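Local coordinates for protein histidinol dehydrogenase (Elizabethkingia anophelis NUHP1, PDB 6AN0) that probably catalyses the last step of histidine biosynthesis, the zinc-dependent, two-stage oxidation of L-histidinol to L-histidine with NAD as electron acceptor, at residues Q194-M199 / A222-A227. Sequence-based numbering, arbitrary orientation.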
loop_
_atom_site.group_PDB
_atom_site.type_symbol
_atom_site.label_atom_id
_atom_site.label_comp_id
_atom_site.label_asym_id
_atom_site.label_seq_id
_atom_site.Cartn_x
_atom_site.Cartn_y
_atom_site.Cartn_z
ATOM N N GLN A 194 -2.497 -11.199 20.684
ATOM C CA GLN A 194 -1.148 -11.364 21.216
ATOM C C GLN A 194 -0.152 -11.774 20.136
ATOM O O GLN A 194 1.005 -11.339 20.176
ATOM C CB GLN A 194 -1.144 -12.359 22.394
ATOM C CG GLN A 194 -1.673 -13.798 22.097
ATOM C CD GLN A 194 -3.195 -13.937 22.231
ATOM O OE1 GLN A 194 -3.923 -12.945 22.278
ATOM N NE2 GLN A 194 -3.676 -15.180 22.286
ATOM N N ALA A 195 -0.575 -12.572 19.147
ATOM C CA ALA A 195 0.316 -12.887 18.034
ATOM C C ALA A 195 0.645 -11.642 17.219
ATOM O O ALA A 195 1.808 -11.417 16.857
ATOM C CB ALA A 195 -0.298 -13.962 17.129
ATOM N N ILE A 196 -0.370 -10.829 16.906
ATOM C CA ILE A 196 -0.122 -9.590 16.164
ATOM C C ILE A 196 0.812 -8.682 16.957
ATOM O O ILE A 196 1.714 -8.044 16.394
ATOM C CB ILE A 196 -1.457 -8.884 15.837
ATOM C CG1 ILE A 196 -2.351 -9.770 14.959
ATOM C CG2 ILE A 196 -1.213 -7.524 15.179
ATOM C CD1 ILE A 196 -1.640 -10.304 13.702
ATOM N N GLY A 197 0.609 -8.608 18.277
ATOM C CA GLY A 197 1.464 -7.774 19.109
ATOM C C GLY A 197 2.893 -8.277 19.144
ATOM O O GLY A 197 3.846 -7.488 19.093
ATOM N N ALA A 198 3.064 -9.601 19.199
ATOM C CA ALA A 198 4.406 -10.167 19.173
ATOM C C ALA A 198 5.127 -9.812 17.871
ATOM O O ALA A 198 6.316 -9.475 17.884
ATOM C CB ALA A 198 4.334 -11.679 19.368
ATOM N N MET A 199 4.430 -9.865 16.741
ATOM C CA MET A 199 5.088 -9.486 15.491
ATOM C C MET A 199 5.252 -7.981 15.353
ATOM O O MET A 199 6.117 -7.529 14.599
ATOM C CB MET A 199 4.323 -10.048 14.293
ATOM C CG MET A 199 4.365 -11.589 14.245
ATOM S SD MET A 199 3.591 -12.288 12.766
ATOM C CE MET A 199 1.851 -12.023 13.104
ATOM N N ALA A 222 -8.701 -5.773 14.236
ATOM C CA ALA A 222 -8.480 -4.547 15.000
ATOM C C ALA A 222 -7.023 -4.432 15.428
ATOM O O ALA A 222 -6.447 -3.336 15.425
ATOM C CB ALA A 222 -9.412 -4.505 16.215
ATOM N N ALA A 223 -6.401 -5.559 15.780
ATOM C CA ALA A 223 -5.010 -5.516 16.212
ATOM C C ALA A 223 -4.105 -5.076 15.074
ATOM O O ALA A 223 -3.201 -4.257 15.278
ATOM C CB ALA A 223 -4.568 -6.880 16.749
ATOM N N LYS A 224 -4.337 -5.600 13.865
ATOM C CA LYS A 224 -3.538 -5.182 12.718
ATOM C C LYS A 224 -3.742 -3.702 12.423
ATOM O O LYS A 224 -2.785 -2.986 12.093
ATOM C CB LYS A 224 -3.894 -6.030 11.494
ATOM C CG LYS A 224 -3.324 -7.447 11.534
ATOM C CD LYS A 224 -3.869 -8.302 10.385
ATOM C CE LYS A 224 -3.344 -7.826 9.033
ATOM N NZ LYS A 224 -3.941 -8.604 7.906
ATOM N N GLN A 225 -4.986 -3.224 12.547
ATOM C CA GLN A 225 -5.262 -1.810 12.304
ATOM C C GLN A 225 -4.515 -0.928 13.295
ATOM O O GLN A 225 -3.905 0.079 12.910
ATOM C CB GLN A 225 -6.771 -1.544 12.366
ATOM N N ILE A 226 -4.532 -1.302 14.574
ATOM C CA ILE A 226 -3.882 -0.492 15.597
ATOM C C ILE A 226 -2.365 -0.639 15.539
ATOM O O ILE A 226 -1.635 0.329 15.805
ATOM C CB ILE A 226 -4.459 -0.874 16.968
ATOM C CG1 ILE A 226 -5.894 -0.354 17.060
ATOM C CG2 ILE A 226 -3.579 -0.338 18.113
ATOM C CD1 ILE A 226 -6.671 -0.865 18.253
ATOM N N ALA A 227 -1.873 -1.827 15.166
ATOM C CA ALA A 227 -0.434 -2.055 15.033
ATOM C C ALA A 227 0.208 -1.070 14.062
ATOM O O ALA A 227 1.370 -0.694 14.242
ATOM C CB ALA A 227 -0.166 -3.488 14.564
#
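The chi1 of Ile196 (-61°) puts CG1 beside the backbone N and turns CG2 to the side opposite that N, sending its two branches to different parts of helix 218-227. The CG2 methyl enters between two alanines one turn apart. Ile196 CG2 lies 3.8 Å from Ala223 CB and 4.2 Å from Ala227 CB. Ile196 CG2 also rests on the backbone, 3.9 Å from Lys224 N. Ala223 CB in turn sits against the branch point, 3.8 Å from Ile196 CB. The other branch passes across the lysine chain at a slant, with Ile196 CD1 4.0 Å from Lys224 CG. Lys224 then bends at chi3 (68°) and leads its ammonium group away from the isoleucine. That charge forms a salt bridge with Asp235 and a hydrogen bond with the carbonyl of Gly214, so of the lysine side chain it is the apolar stem that meets Ile196. No hydrogen bond joins the two segments. One branched side chain against small alanines carries the contact, and the Ile196 and Ala223 CA atoms come within 6.4 Å. The segment axes run nearly parallel, 24° apart. Ile193 and Thr200 of helix 192-201 extend the packing, touching Ala223 and Ala227. On another side of that helix, Ala195 and Met199 pack on strand 158-163. Gln194 and Tyr132, whose side chain lies near Ile196, are both predicted to bind NAD. The contact is typical of neighbouring helices in successive strand-helix-strand units of one sheet: helix 218-227 forms the beta-alpha-beta crossover between parallel strands 211-213 and 233-234, beside the probable NAD site.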